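Local structure of meta cleavage compound hydrolase (Janthinobacterium, 1J1I) at residues A[71-76]-A[113-118]; A[86-91]-A[211-216]; A[250-255]-A[276-281]; A[94-99]-A[125-130]. The protein catalyses hydrolytic cleavage of a carbon-carbon bond in the ring-opened aromatic product of carbazole breakdown, most likely releasing anthranilate. All blocks are in the same frame, centred on the assembly; numbering follows the deposited sequence.

Interaction 1: residues A[71-76]-A[113-118]; sequences MDMLGF and NSMGGA
At the nucleophile elbow of this hydrolase, Met73 and Phe76 from the loop after strand 67-71 close on Met115 and Gly116 in the first turn of helix 114-126. Met73 reaches across with its terminal methyl: CE lies 3.8 Å from Met115 CG, so carbon meets carbon where the two thioether chains pass at a slant. Its sulfur lies against the bare backbone of Gly116, with Met73 SD 4.0 Å from Gly116 CA. The sequence around Ser114 and Gly116 fits the GxSxG pattern of the alpha/beta hydrolase fold, and Ser114, the likely nucleophile, takes the strained backbone angles (phi 39°, psi -115°) that mark the elbow between strand 108-113 and the helix. Glycine suits position 116, because a CB there would crowd Asn113 O. Met115 leaves the helix with CG anti to the backbone N (chi1 176°) and runs extended to its sulfur, which brings SD beside the phenyl ring of Phe76. The result is a Met-aromatic contact at an oblique approach, with Met115 SD 3.8 Å from Phe76 CZ. The ring is carried on a type II turn from Met73 to Phe76, closed by Phe76 N donating to Met73 O at 2.9 Å. Beyond the pair, Phe76 also meets the ring of His43, and Met115 packs on Thr201 and Ile205 of helix 192-208.

Interaction 2: residues A[86-91]-A[211-216]; sequences YTQDRR and LFYDPE
Gln88, in the first turn of helix 88-101, meets Tyr213 through a hydrogen bond and Leu211 through packing. The polar link is Gln88 NE2 donating to Tyr213 OH over 3.0 Å, well bent at 132°, with the hydroxyl tilted out of the amide plane. The same NE2 also bonds to Thr119 OG1, and the stronger partner of Tyr213 OH is Ala118 O, so both groups are tied to helix 114-126. A second set of bonds fixes the other end of the amide. Arg91 comes side-on and grips a single atom with two nitrogens, NE and NH2, each 2.9 Å from Gln88 OE1. That oxygen lies in the guanidinium plane, while NE stands above the plane of the carbonyl. The van der Waals contacts set carbon against oxygen: one branch of Leu211, CD2, rests 3.9 Å from Gln88 OE1, and the aliphatic part of the glutamine leans on the phenol, with Gln88 CG 3.5 Å from Tyr213 OH. The bend at chi2 (52°) turns the amide back toward Arg91 while CG stays against the tyrosine. Thr87 caps the helix, its OG1 accepting from Arg90 N. An alanine in place of Gln88 would remove the amide and would probably leave the Arg91 guanidinium short of a partner and Tyr213 OH with one bond fewer. With its oxygen taken by a cation and its nitrogen by hydroxyls, the amide has one sensible orientation, joining the 211-214 loop to two helices of the alpha/beta hydrolase fold.

Interaction 3: residues A[250-255]-A[276-281]; sequences DSWGYI and LSFLSL
Trp252 and Phe278 meet where the last strand of the alpha/beta hydrolase sheet, 251-256, is covered by the C-terminal helix 268-281. From Trp252 the CB points toward the helix, and CG lies anti to the carbonyl carbon (chi1 -85°), which turns the indole toward helix 268-281. At the ring junction CD2 comes to 4.1 Å from Phe278 CE1. The next atom out, Trp252 CE3, makes the closest approach, 3.7 Å from the same CE1, and lies in the plane of the phenyl ring at its edge. The two rings form an offset edge-to-face pair, the edge of Phe278 directed at the face of the tryptophan, with planes 66° apart and the centroid of the six-membered ring of Trp252 5.8 Å from that of Phe278. Phe278 gets there because CG is anti to its backbone N (chi1 175°), carrying the ring away from the helix; it also packs on Leu226 of strand 225-230 and on Ala133 and Val135 of strand 131-137. The strand is outermost within its chain, yet the sheet runs on across the dimer interface, where Gly253, Tyr254 and Ile255 pair antiparallel with a strand of the second subunit. Besides meeting Phe278 of its own chain, the Trp252 side chain packs on Pro257 of the second subunit. On the pyrrole side, NE1 is hydrogen-bonded to OD1 of Asp270 of the second subunit.

Interaction 4: residues A[94-99]-A[125-130]; sequences HLHDFI and VLHSEL
One carbon of His96 sits squarely over the middle of another imidazole: CD2 stands 3.3 Å above the plane of the His127 ring, and its nearest atom there, His127 CG, is 3.4 Å away. The other four ring atoms lie almost as close, so the approach is centred. It is an edge-to-face pair, the edge of His96 against the face of His127, with the planes at 51°. His96 CG is anti to the backbone N (chi1 161°), which sends the imidazole out to His127. Toward the rim of the opposite face of His127 lies CB of the preceding residue, Leu126. His96 ND1 donates to Asp97 OD1 over 2.8 Å; the acceptor lies in the plane of the His96 ring, and the bond would restrain that ring's rotation. In the alpha/beta hydrolase fold, helix 88-101 packs here on the turn leading from helix 114-126 into strand 131-137: His127 is the first residue past the helix end, and Leu130 follows in a 3-10 turn. Leu130 extends the contact with a single branch, CD1, which touches both His96 CD2 at 3.8 Å and Ile99 CG2 at 4.1 Å. Replacing His96 by an alanine would probably uncover that face of His127, leaving its ring freer to turn, and take a partner from Asp97. The preceding residue, Leu95, packs on Thr119 and Val123 of helix 114-126.

Interaction 4 shares helix 114-126 with interaction 1 and helix 88-101 with interaction 2, and the segments of interaction 1 alternate along the chain with those of both others. Interactions 1 and 2 have centres 12 Å apart and touch: Ala118 O and Tyr213 OH, 2.7 Å apart, form a probable hydrogen bond, and Met115 SD lies 3.7 Å from Arg91 NE. Interaction 4, centred 13 Å from interaction 1, meets it through Met71 SD and Phe98 CG at 3.4 Å. The likely active site adjoins the first two: Ser114 belongs to interaction 1, the Leu211 side chain is about 7 Å from that of Ser114, and the Met115 side chain about 8 Å from that of His261. Interaction 3 lies apart, its centre 21 Å from that of interaction 1, at the dimer interface.

Interaction 1: residues A[71-76]-A[113-118]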
loop_
_atom_site.group_PDB
_atom_site.type_symbol
_atom_site.label_atom_id
_atom_site.label_comp_id
_atom_site.label_asym_id
_atom_site.label_seq_id
_atom_site.Cartn_x
_atom_site.Cartn_y
_atom_site.Cartn_z
ATOM N N MET A 71 15.447 -16.165 8.450
ATOM C CA MET A 71 16.139 -16.535 9.689
ATOM C C MET A 71 15.247 -16.906 10.872
ATOM O O MET A 71 14.279 -16.212 11.160
ATOM C CB MET A 71 17.041 -15.371 10.118
ATOM C CG MET A 71 17.859 -15.600 11.393
ATOM S SD MET A 71 18.322 -14.034 12.217
ATOM C CE MET A 71 16.913 -13.842 13.348
ATOM N N ASP A 72 15.590 -17.995 11.560
ATOM C CA ASP A 72 14.848 -18.393 12.755
ATOM C C ASP A 72 15.404 -17.568 13.909
ATOM O O ASP A 72 16.622 -17.523 14.118
ATOM C CB ASP A 72 15.051 -19.881 13.071
ATOM C CG ASP A 72 14.147 -20.785 12.258
ATOM O OD1 ASP A 72 13.362 -20.274 11.422
ATOM O OD2 ASP A 72 14.229 -22.015 12.463
ATOM N N MET A 73 14.525 -16.903 14.652
ATOM C CA MET A 73 14.970 -16.102 15.781
ATOM C C MET A 73 15.513 -16.961 16.916
ATOM O O MET A 73 15.242 -18.160 17.004
ATOM C CB MET A 73 13.823 -15.254 16.337
ATOM C CG MET A 73 13.373 -14.107 15.434
ATOM S SD MET A 73 12.167 -13.061 16.269
ATOM C CE MET A 73 10.682 -14.046 16.063
ATOM N N LEU A 74 16.281 -16.319 17.782
ATOM C CA LEU A 74 16.855 -16.951 18.961
ATOM C C LEU A 74 15.740 -17.673 19.715
ATOM O O LEU A 74 14.715 -17.070 20.040
ATOM C CB LEU A 74 17.458 -15.867 19.858
ATOM C CG LEU A 74 17.993 -16.226 21.245
ATOM C CD1 LEU A 74 19.233 -17.100 21.122
ATOM C CD2 LEU A 74 18.318 -14.931 21.987
ATOM N N GLY A 75 15.942 -18.961 19.980
ATOM C CA GLY A 75 14.951 -19.737 20.709
ATOM C C GLY A 75 13.830 -20.358 19.892
ATOM O O GLY A 75 13.010 -21.098 20.437
ATOM N N PHE A 76 13.778 -20.065 18.594
ATOM C CA PHE A 76 12.727 -20.612 17.738
ATOM C C PHE A 76 13.257 -21.549 16.660
ATOM O O PHE A 76 14.450 -21.552 16.349
ATOM C CB PHE A 76 11.945 -19.485 17.037
ATOM C CG PHE A 76 11.076 -18.669 17.956
ATOM C CD1 PHE A 76 11.630 -17.741 18.829
ATOM C CD2 PHE A 76 9.693 -18.831 17.939
ATOM C CE1 PHE A 76 10.818 -16.983 19.675
ATOM C CE2 PHE A 76 8.872 -18.078 18.782
ATOM C CZ PHE A 76 9.437 -17.153 19.650
ATOM N N ASN A 113 7.222 -10.218 10.801
ATOM C CA ASN A 113 5.832 -10.335 11.229
ATOM C C ASN A 113 5.795 -10.347 12.754
ATOM O O ASN A 113 6.638 -10.980 13.385
ATOM C CB ASN A 113 5.230 -11.632 10.683
ATOM C CG ASN A 113 3.852 -11.915 11.243
ATOM O OD1 ASN A 113 3.710 -12.592 12.260
ATOM N ND2 ASN A 113 2.825 -11.383 10.585
ATOM N N SER A 114 4.828 -9.638 13.332
ATOM C CA SER A 114 4.663 -9.553 14.783
ATOM C C SER A 114 5.995 -9.461 15.550
ATOM O O SER A 114 6.716 -8.477 15.405
ATOM C CB SER A 114 3.819 -10.738 15.283
ATOM O OG SER A 114 4.348 -11.979 14.853
ATOM N N MET A 115 6.325 -10.464 16.368
ATOM C CA MET A 115 7.588 -10.429 17.124
ATOM C C MET A 115 8.803 -10.220 16.213
ATOM O O MET A 115 9.760 -9.537 16.583
ATOM C CB MET A 115 7.787 -11.723 17.931
ATOM C CG MET A 115 9.134 -11.772 18.671
ATOM S SD MET A 115 9.385 -13.315 19.611
ATOM C CE MET A 115 8.282 -13.046 20.995
ATOM N N GLY A 116 8.767 -10.824 15.030
ATOM C CA GLY A 116 9.862 -10.671 14.090
ATOM C C GLY A 116 9.941 -9.222 13.641
ATOM O O GLY A 116 11.023 -8.688 13.387
ATOM N N GLY A 117 8.779 -8.580 13.548
ATOM C CA GLY A 117 8.734 -7.186 13.146
ATOM C C GLY A 117 9.320 -6.300 14.232
ATOM O O GLY A 117 10.093 -5.384 13.949
ATOM N N ALA A 118 8.969 -6.583 15.482
ATOM C CA ALA A 118 9.492 -5.800 16.604
ATOM C C ALA A 118 11.016 -5.921 16.655
ATOM O O ALA A 118 11.724 -4.956 16.962
ATOM C CB ALA A 118 8.890 -6.294 17.917
#

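Interaction 2: residues A[86-91]-A[211-216]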
loop_
_atom_site.group_PDB
_atom_site.type_symbol
_atom_site.label_atom_id
_atom_site.label_comp_id
_atom_site.label_asym_id
_atom_site.label_seq_id
_atom_site.Cartn_x
_atom_site.Cartn_y
_atom_site.Cartn_z
ATOM N N TYR A 86 15.503 -14.807 27.922
ATOM C CA TYR A 86 15.061 -14.431 26.588
ATOM C C TYR A 86 14.360 -13.080 26.591
ATOM O O TYR A 86 13.142 -13.002 26.729
ATOM C CB TYR A 86 14.134 -15.516 26.025
ATOM C CG TYR A 86 14.855 -16.789 25.636
ATOM C CD1 TYR A 86 15.200 -17.041 24.305
ATOM C CD2 TYR A 86 15.216 -17.735 26.596
ATOM C CE1 TYR A 86 15.885 -18.203 23.940
ATOM C CE2 TYR A 86 15.908 -18.902 26.242
ATOM C CZ TYR A 86 16.238 -19.127 24.914
ATOM O OH TYR A 86 16.934 -20.263 24.558
ATOM N N THR A 87 15.146 -12.017 26.443
ATOM C CA THR A 87 14.613 -10.656 26.420
ATOM C C THR A 87 14.540 -10.152 24.981
ATOM O O THR A 87 15.159 -10.726 24.086
ATOM C CB THR A 87 15.519 -9.695 27.206
ATOM O OG1 THR A 87 16.761 -9.536 26.508
ATOM C CG2 THR A 87 15.797 -10.244 28.600
ATOM N N GLN A 88 13.785 -9.079 24.759
ATOM C CA GLN A 88 13.678 -8.511 23.420
ATOM C C GLN A 88 15.065 -8.009 23.031
ATOM O O GLN A 88 15.469 -8.087 21.875
ATOM C CB GLN A 88 12.663 -7.365 23.412
ATOM C CG GLN A 88 12.484 -6.678 22.059
ATOM C CD GLN A 88 12.188 -7.650 20.931
ATOM O OE1 GLN A 88 11.640 -8.732 21.148
ATOM N NE2 GLN A 88 12.536 -7.259 19.712
ATOM N N ASP A 89 15.803 -7.517 24.021
ATOM C CA ASP A 89 17.151 -7.023 23.790
ATOM C C ASP A 89 18.027 -8.141 23.213
ATOM O O ASP A 89 18.834 -7.911 22.309
ATOM C CB ASP A 89 17.745 -6.528 25.106
ATOM C CG ASP A 89 16.811 -5.585 25.846
ATOM O OD1 ASP A 89 15.642 -5.967 26.121
ATOM O OD2 ASP A 89 17.255 -4.459 26.157
ATOM N N ARG A 90 17.848 -9.351 23.733
ATOM C CA ARG A 90 18.622 -10.507 23.286
ATOM C C ARG A 90 18.283 -10.901 21.843
ATOM O O ARG A 90 19.167 -11.289 21.078
ATOM C CB ARG A 90 18.383 -11.686 24.235
ATOM C CG ARG A 90 19.527 -12.679 24.304
ATOM C CD ARG A 90 20.850 -11.981 24.599
ATOM N NE ARG A 90 21.909 -12.931 24.922
ATOM C CZ ARG A 90 21.989 -13.592 26.072
ATOM N NH1 ARG A 90 21.071 -13.403 27.014
ATOM N NH2 ARG A 90 22.983 -14.442 26.282
ATOM N N ARG A 91 17.010 -10.805 21.465
ATOM C CA ARG A 91 16.620 -11.132 20.095
ATOM C C ARG A 91 17.180 -10.089 19.126
ATOM O O ARG A 91 17.596 -10.420 18.014
ATOM C CB ARG A 91 15.095 -11.202 19.955
ATOM C CG ARG A 91 14.468 -12.517 20.415
ATOM C CD ARG A 91 12.954 -12.516 20.181
ATOM N NE ARG A 91 12.274 -11.581 21.075
ATOM C CZ ARG A 91 11.968 -11.845 22.342
ATOM N NH1 ARG A 91 12.274 -13.024 22.868
ATOM N NH2 ARG A 91 11.371 -10.927 23.089
ATOM N N LEU A 211 5.038 -7.124 24.728
ATOM C CA LEU A 211 6.227 -6.843 23.927
ATOM C C LEU A 211 5.990 -5.497 23.255
ATOM O O LEU A 211 5.240 -5.406 22.286
ATOM C CB LEU A 211 6.404 -7.928 22.860
ATOM C CG LEU A 211 7.763 -8.107 22.171
ATOM C CD1 LEU A 211 7.578 -9.056 20.994
ATOM C CD2 LEU A 211 8.320 -6.779 21.696
ATOM N N PHE A 212 6.632 -4.448 23.753
ATOM C CA PHE A 212 6.412 -3.130 23.177
ATOM C C PHE A 212 7.594 -2.183 23.349
ATOM O O PHE A 212 8.536 -2.461 24.084
ATOM C CB PHE A 212 5.180 -2.500 23.833
ATOM C CG PHE A 212 5.365 -2.220 25.297
ATOM C CD1 PHE A 212 6.060 -1.089 25.721
ATOM C CD2 PHE A 212 4.895 -3.113 26.255
ATOM C CE1 PHE A 212 6.287 -0.852 27.076
ATOM C CE2 PHE A 212 5.117 -2.887 27.614
ATOM C CZ PHE A 212 5.816 -1.753 28.025
ATOM N N TYR A 213 7.508 -1.055 22.657
ATOM C CA TYR A 213 8.511 -0.006 22.724
ATOM C C TYR A 213 7.735 1.271 22.988
ATOM O O TYR A 213 6.541 1.354 22.691
ATOM C CB TYR A 213 9.242 0.151 21.391
ATOM C CG TYR A 213 10.008 -1.062 20.928
ATOM C CD1 TYR A 213 9.745 -1.633 19.683
ATOM C CD2 TYR A 213 11.021 -1.619 21.711
ATOM C CE1 TYR A 213 10.473 -2.725 19.221
ATOM C CE2 TYR A 213 11.758 -2.713 21.256
ATOM C CZ TYR A 213 11.477 -3.258 20.009
ATOM O OH TYR A 213 12.207 -4.321 19.535
ATOM N N ASP A 214 8.400 2.266 23.556
ATOM C CA ASP A 214 7.729 3.527 23.793
ATOM C C ASP A 214 7.582 4.158 22.413
ATOM O O ASP A 214 8.413 3.938 21.531
ATOM C CB ASP A 214 8.583 4.448 24.657
ATOM C CG ASP A 214 7.833 5.689 25.082
ATOM O OD1 ASP A 214 7.177 5.643 26.143
ATOM O OD2 ASP A 214 7.882 6.701 24.349
ATOM N N PRO A 215 6.518 4.935 22.197
ATOM C CA PRO A 215 6.375 5.551 20.877
ATOM C C PRO A 215 7.624 6.361 20.500
ATOM O O PRO A 215 7.951 6.503 19.321
ATOM C CB PRO A 215 5.137 6.421 21.048
ATOM C CG PRO A 215 4.287 5.576 21.960
ATOM C CD PRO A 215 5.296 5.119 23.002
ATOM N N GLU A 216 8.324 6.879 21.507
ATOM C CA GLU A 216 9.530 7.665 21.262
ATOM C C GLU A 216 10.625 6.846 20.589
ATOM O O GLU A 216 11.394 7.375 19.782
ATOM C CB GLU A 216 10.055 8.264 22.568
ATOM C CG GLU A 216 9.210 9.419 23.081
ATOM C CD GLU A 216 9.046 10.508 22.041
ATOM O OE1 GLU A 216 10.061 11.134 21.668
ATOM O OE2 GLU A 216 7.906 10.733 21.590
#

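Interaction 3: residues A[250-255]-A[276-281]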
loop_
_atom_site.group_PDB
_atom_site.type_symbol
_atom_site.label_atom_id
_atom_site.label_comp_id
_atom_site.label_asym_id
_atom_site.label_seq_id
_atom_site.Cartn_x
_atom_site.Cartn_y
_atom_site.Cartn_z
ATOM N N ASP A 250 9.643 8.105 7.513
ATOM C CA ASP A 250 9.752 7.614 6.146
ATOM C C ASP A 250 8.991 6.310 5.953
ATOM O O ASP A 250 9.489 5.364 5.336
ATOM C CB ASP A 250 11.220 7.430 5.762
ATOM C CG ASP A 250 11.442 7.553 4.263
ATOM O OD1 ASP A 250 10.736 8.372 3.635
ATOM O OD2 ASP A 250 12.322 6.850 3.719
ATOM N N SER A 251 7.771 6.269 6.469
ATOM C CA SER A 251 6.965 5.062 6.349
ATOM C C SER A 251 5.806 5.155 5.363
ATOM O O SER A 251 5.107 6.167 5.284
ATOM C CB SER A 251 6.418 4.643 7.719
ATOM O OG SER A 251 5.538 5.614 8.265
ATOM N N TRP A 252 5.642 4.074 4.609
ATOM C CA TRP A 252 4.568 3.911 3.637
ATOM C C TRP A 252 3.610 2.959 4.335
ATOM O O TRP A 252 4.017 2.223 5.236
ATOM C CB TRP A 252 5.089 3.236 2.372
ATOM C CG TRP A 252 5.713 4.139 1.357
ATOM C CD1 TRP A 252 5.153 4.556 0.181
ATOM C CD2 TRP A 252 7.035 4.695 1.391
ATOM N NE1 TRP A 252 6.044 5.328 -0.523
ATOM C CE2 TRP A 252 7.210 5.429 0.194
ATOM C CE3 TRP A 252 8.095 4.636 2.312
ATOM C CZ2 TRP A 252 8.395 6.110 -0.104
ATOM C CZ3 TRP A 252 9.279 5.315 2.015
ATOM C CH2 TRP A 252 9.419 6.037 0.814
ATOM N N GLY A 253 2.345 2.966 3.929
ATOM C CA GLY A 253 1.389 2.072 4.545
ATOM C C GLY A 253 0.685 1.227 3.501
ATOM O O GLY A 253 0.399 1.713 2.402
ATOM N N TYR A 254 0.441 -0.041 3.827
ATOM C CA TYR A 254 -0.270 -0.957 2.932
ATOM C C TYR A 254 -1.298 -1.701 3.774
ATOM O O TYR A 254 -0.958 -2.588 4.565
ATOM C CB TYR A 254 0.681 -1.958 2.268
ATOM C CG TYR A 254 0.015 -2.789 1.185
ATOM C CD1 TYR A 254 -0.609 -2.175 0.100
ATOM C CD2 TYR A 254 -0.009 -4.185 1.255
ATOM C CE1 TYR A 254 -1.245 -2.920 -0.886
ATOM C CE2 TYR A 254 -0.642 -4.943 0.269
ATOM C CZ TYR A 254 -1.263 -4.299 -0.798
ATOM O OH TYR A 254 -1.916 -5.024 -1.765
ATOM N N ILE A 255 -2.562 -1.329 3.592
ATOM C CA ILE A 255 -3.661 -1.909 4.348
ATOM C C ILE A 255 -4.396 -2.920 3.480
ATOM O O ILE A 255 -4.811 -2.607 2.360
ATOM C CB ILE A 255 -4.628 -0.805 4.812
ATOM C CG1 ILE A 255 -3.829 0.384 5.372
ATOM C CG2 ILE A 255 -5.571 -1.346 5.866
ATOM C CD1 ILE A 255 -3.010 0.078 6.614
ATOM N N LEU A 276 7.795 -6.535 -3.053
ATOM C CA LEU A 276 8.664 -6.355 -4.211
ATOM C C LEU A 276 8.578 -4.916 -4.696
ATOM O O LEU A 276 9.591 -4.286 -4.987
ATOM C CB LEU A 276 8.255 -7.294 -5.352
ATOM C CG LEU A 276 8.601 -8.772 -5.185
ATOM C CD1 LEU A 276 8.022 -9.575 -6.343
ATOM C CD2 LEU A 276 10.112 -8.934 -5.123
ATOM N N SER A 277 7.355 -4.405 -4.775
ATOM C CA SER A 277 7.112 -3.042 -5.225
ATOM C C SER A 277 7.819 -2.043 -4.305
ATOM O O SER A 277 8.494 -1.124 -4.770
ATOM C CB SER A 277 5.601 -2.776 -5.256
ATOM O OG SER A 277 5.300 -1.494 -5.778
ATOM N N PHE A 278 7.670 -2.232 -2.998
ATOM C CA PHE A 278 8.305 -1.349 -2.024
ATOM C C PHE A 278 9.828 -1.367 -2.173
ATOM O O PHE A 278 10.470 -0.318 -2.254
ATOM C CB PHE A 278 7.922 -1.775 -0.607
ATOM C CG PHE A 278 8.626 -0.998 0.474
ATOM C CD1 PHE A 278 8.425 0.375 0.612
ATOM C CD2 PHE A 278 9.474 -1.643 1.367
ATOM C CE1 PHE A 278 9.062 1.091 1.629
ATOM C CE2 PHE A 278 10.116 -0.936 2.388
ATOM C CZ PHE A 278 9.908 0.433 2.519
ATOM N N LEU A 279 10.402 -2.564 -2.217
ATOM C CA LEU A 279 11.847 -2.705 -2.348
ATOM C C LEU A 279 12.406 -2.171 -3.671
ATOM O O LEU A 279 13.549 -1.719 -3.721
ATOM C CB LEU A 279 12.245 -4.175 -2.177
ATOM C CG LEU A 279 11.935 -4.779 -0.806
ATOM C CD1 LEU A 279 12.281 -6.261 -0.810
ATOM C CD2 LEU A 279 12.720 -4.038 0.271
ATOM N N SER A 280 11.603 -2.208 -4.733
ATOM C CA SER A 280 12.059 -1.731 -6.037
ATOM C C SER A 280 12.322 -0.231 -6.036
ATOM O O SER A 280 13.180 0.254 -6.769
ATOM C CB SER A 280 11.035 -2.066 -7.127
ATOM O OG SER A 280 9.853 -1.304 -6.964
ATOM N N LEU A 281 11.580 0.505 -5.215
ATOM C CA LEU A 281 11.759 1.947 -5.125
ATOM C C LEU A 281 12.985 2.258 -4.280
ATOM O O LEU A 281 13.726 3.192 -4.572
ATOM C CB LEU A 281 10.535 2.605 -4.482
ATOM C CG LEU A 281 9.192 2.510 -5.208
ATOM C CD1 LEU A 281 8.123 3.179 -4.352
ATOM C CD2 LEU A 281 9.283 3.172 -6.580
#

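Interaction 4: residues A[94-99]-A[125-130]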
loop_
_atom_site.group_PDB
_atom_site.type_symbol
_atom_site.label_atom_id
_atom_site.label_comp_id
_atom_site.label_asym_id
_atom_site.label_seq_id
_atom_site.Cartn_x
_atom_site.Cartn_y
_atom_site.Cartn_z
ATOM N N HIS A 94 20.791 -10.773 18.676
ATOM C CA HIS A 94 20.948 -11.964 17.854
ATOM C C HIS A 94 20.828 -11.631 16.372
ATOM O O HIS A 94 21.657 -12.056 15.569
ATOM C CB HIS A 94 19.910 -13.034 18.219
ATOM C CG HIS A 94 19.895 -14.193 17.271
ATOM N ND1 HIS A 94 18.823 -14.470 16.451
ATOM C CD2 HIS A 94 20.835 -15.127 16.987
ATOM C CE1 HIS A 94 19.102 -15.523 15.703
ATOM N NE2 HIS A 94 20.319 -15.941 16.009
ATOM N N LEU A 95 19.795 -10.876 16.009
ATOM C CA LEU A 95 19.596 -10.502 14.614
ATOM C C LEU A 95 20.799 -9.692 14.135
ATOM O O LEU A 95 21.268 -9.863 13.007
ATOM C CB LEU A 95 18.300 -9.701 14.457
ATOM C CG LEU A 95 17.983 -9.131 13.069
ATOM C CD1 LEU A 95 18.019 -10.249 12.031
ATOM C CD2 LEU A 95 16.599 -8.470 13.090
ATOM N N HIS A 96 21.302 -8.816 14.997
ATOM C CA HIS A 96 22.473 -8.009 14.667
ATOM C C HIS A 96 23.659 -8.923 14.358
ATOM O O HIS A 96 24.348 -8.745 13.351
ATOM C CB HIS A 96 22.813 -7.074 15.839
ATOM C CG HIS A 96 24.219 -6.548 15.815
ATOM N ND1 HIS A 96 25.298 -7.294 16.239
ATOM C CD2 HIS A 96 24.719 -5.351 15.424
ATOM C CE1 HIS A 96 26.403 -6.576 16.115
ATOM N NE2 HIS A 96 26.079 -5.395 15.623
ATOM N N ASP A 97 23.882 -9.907 15.226
ATOM C CA ASP A 97 24.985 -10.845 15.062
ATOM C C ASP A 97 24.815 -11.712 13.812
ATOM O O ASP A 97 25.788 -11.997 13.112
ATOM C CB ASP A 97 25.128 -11.730 16.316
ATOM C CG ASP A 97 25.499 -10.931 17.567
ATOM O OD1 ASP A 97 25.910 -9.761 17.444
ATOM O OD2 ASP A 97 25.395 -11.475 18.685
ATOM N N PHE A 98 23.583 -12.123 13.521
ATOM C CA PHE A 98 23.323 -12.935 12.337
ATOM C C PHE A 98 23.681 -12.141 11.084
ATOM O O PHE A 98 24.360 -12.645 10.195
ATOM C CB PHE A 98 21.851 -13.350 12.277
ATOM C CG PHE A 98 21.475 -14.080 11.013
ATOM C CD1 PHE A 98 20.797 -13.423 9.993
ATOM C CD2 PHE A 98 21.800 -15.426 10.845
ATOM C CE1 PHE A 98 20.440 -14.089 8.816
ATOM C CE2 PHE A 98 21.453 -16.107 9.673
ATOM C CZ PHE A 98 20.767 -15.435 8.653
ATOM N N ILE A 99 23.219 -10.898 11.021
ATOM C CA ILE A 99 23.516 -10.051 9.874
ATOM C C ILE A 99 25.028 -9.932 9.675
ATOM O O ILE A 99 25.531 -10.133 8.570
ATOM C CB ILE A 99 22.880 -8.653 10.048
ATOM C CG1 ILE A 99 21.354 -8.777 9.934
ATOM C CG2 ILE A 99 23.399 -7.695 8.991
ATOM C CD1 ILE A 99 20.603 -7.518 10.290
ATOM N N VAL A 125 16.769 0.632 14.712
ATOM C CA VAL A 125 17.035 1.807 15.529
ATOM C C VAL A 125 18.442 1.741 16.137
ATOM O O VAL A 125 19.188 2.723 16.096
ATOM C CB VAL A 125 15.998 1.965 16.661
ATOM C CG1 VAL A 125 16.442 3.079 17.629
ATOM C CG2 VAL A 125 14.631 2.301 16.059
ATOM N N LEU A 126 18.798 0.587 16.697
ATOM C CA LEU A 126 20.112 0.404 17.315
ATOM C C LEU A 126 21.266 0.196 16.338
ATOM O O LEU A 126 22.403 0.569 16.634
ATOM C CB LEU A 126 20.096 -0.783 18.283
ATOM C CG LEU A 126 19.526 -0.605 19.694
ATOM C CD1 LEU A 126 18.058 -0.288 19.635
ATOM C CD2 LEU A 126 19.756 -1.884 20.487
ATOM N N HIS A 127 20.989 -0.403 15.185
ATOM C CA HIS A 127 22.048 -0.679 14.216
ATOM C C HIS A 127 21.614 -0.386 12.785
ATOM O O HIS A 127 21.782 -1.229 11.897
ATOM C CB HIS A 127 22.457 -2.148 14.322
ATOM C CG HIS A 127 22.628 -2.631 15.728
ATOM N ND1 HIS A 127 23.652 -2.201 16.545
ATOM C CD2 HIS A 127 21.898 -3.502 16.466
ATOM C CE1 HIS A 127 23.545 -2.786 17.724
ATOM N NE2 HIS A 127 22.490 -3.580 17.703
ATOM N N SER A 128 21.081 0.809 12.553
ATOM C CA SER A 128 20.589 1.178 11.230
ATOM C C SER A 128 21.626 1.197 10.116
ATOM O O SER A 128 21.264 1.145 8.944
ATOM C CB SER A 128 19.868 2.532 11.285
ATOM O OG SER A 128 20.765 3.590 11.556
ATOM N N GLU A 129 22.909 1.268 10.461
ATOM C CA GLU A 129 23.939 1.277 9.429
ATOM C C GLU A 129 23.974 -0.059 8.676
ATOM O O GLU A 129 24.594 -0.174 7.620
ATOM C CB GLU A 129 25.318 1.586 10.031
ATOM C CG GLU A 129 25.940 0.491 10.888
ATOM C CD GLU A 129 25.372 0.415 12.297
ATOM O OE1 GLU A 129 24.539 1.271 12.668
ATOM O OE2 GLU A 129 25.770 -0.508 13.039
ATOM N N LEU A 130 23.297 -1.062 9.222
ATOM C CA LEU A 130 23.234 -2.381 8.604
ATOM C C LEU A 130 21.967 -2.536 7.768
ATOM O O LEU A 130 21.861 -3.453 6.952
ATOM C CB LEU A 130 23.196 -3.468 9.680
ATOM C CG LEU A 130 24.321 -3.562 10.705
ATOM C CD1 LEU A 130 23.969 -4.639 11.729
ATOM C CD2 LEU A 130 25.630 -3.882 9.996
#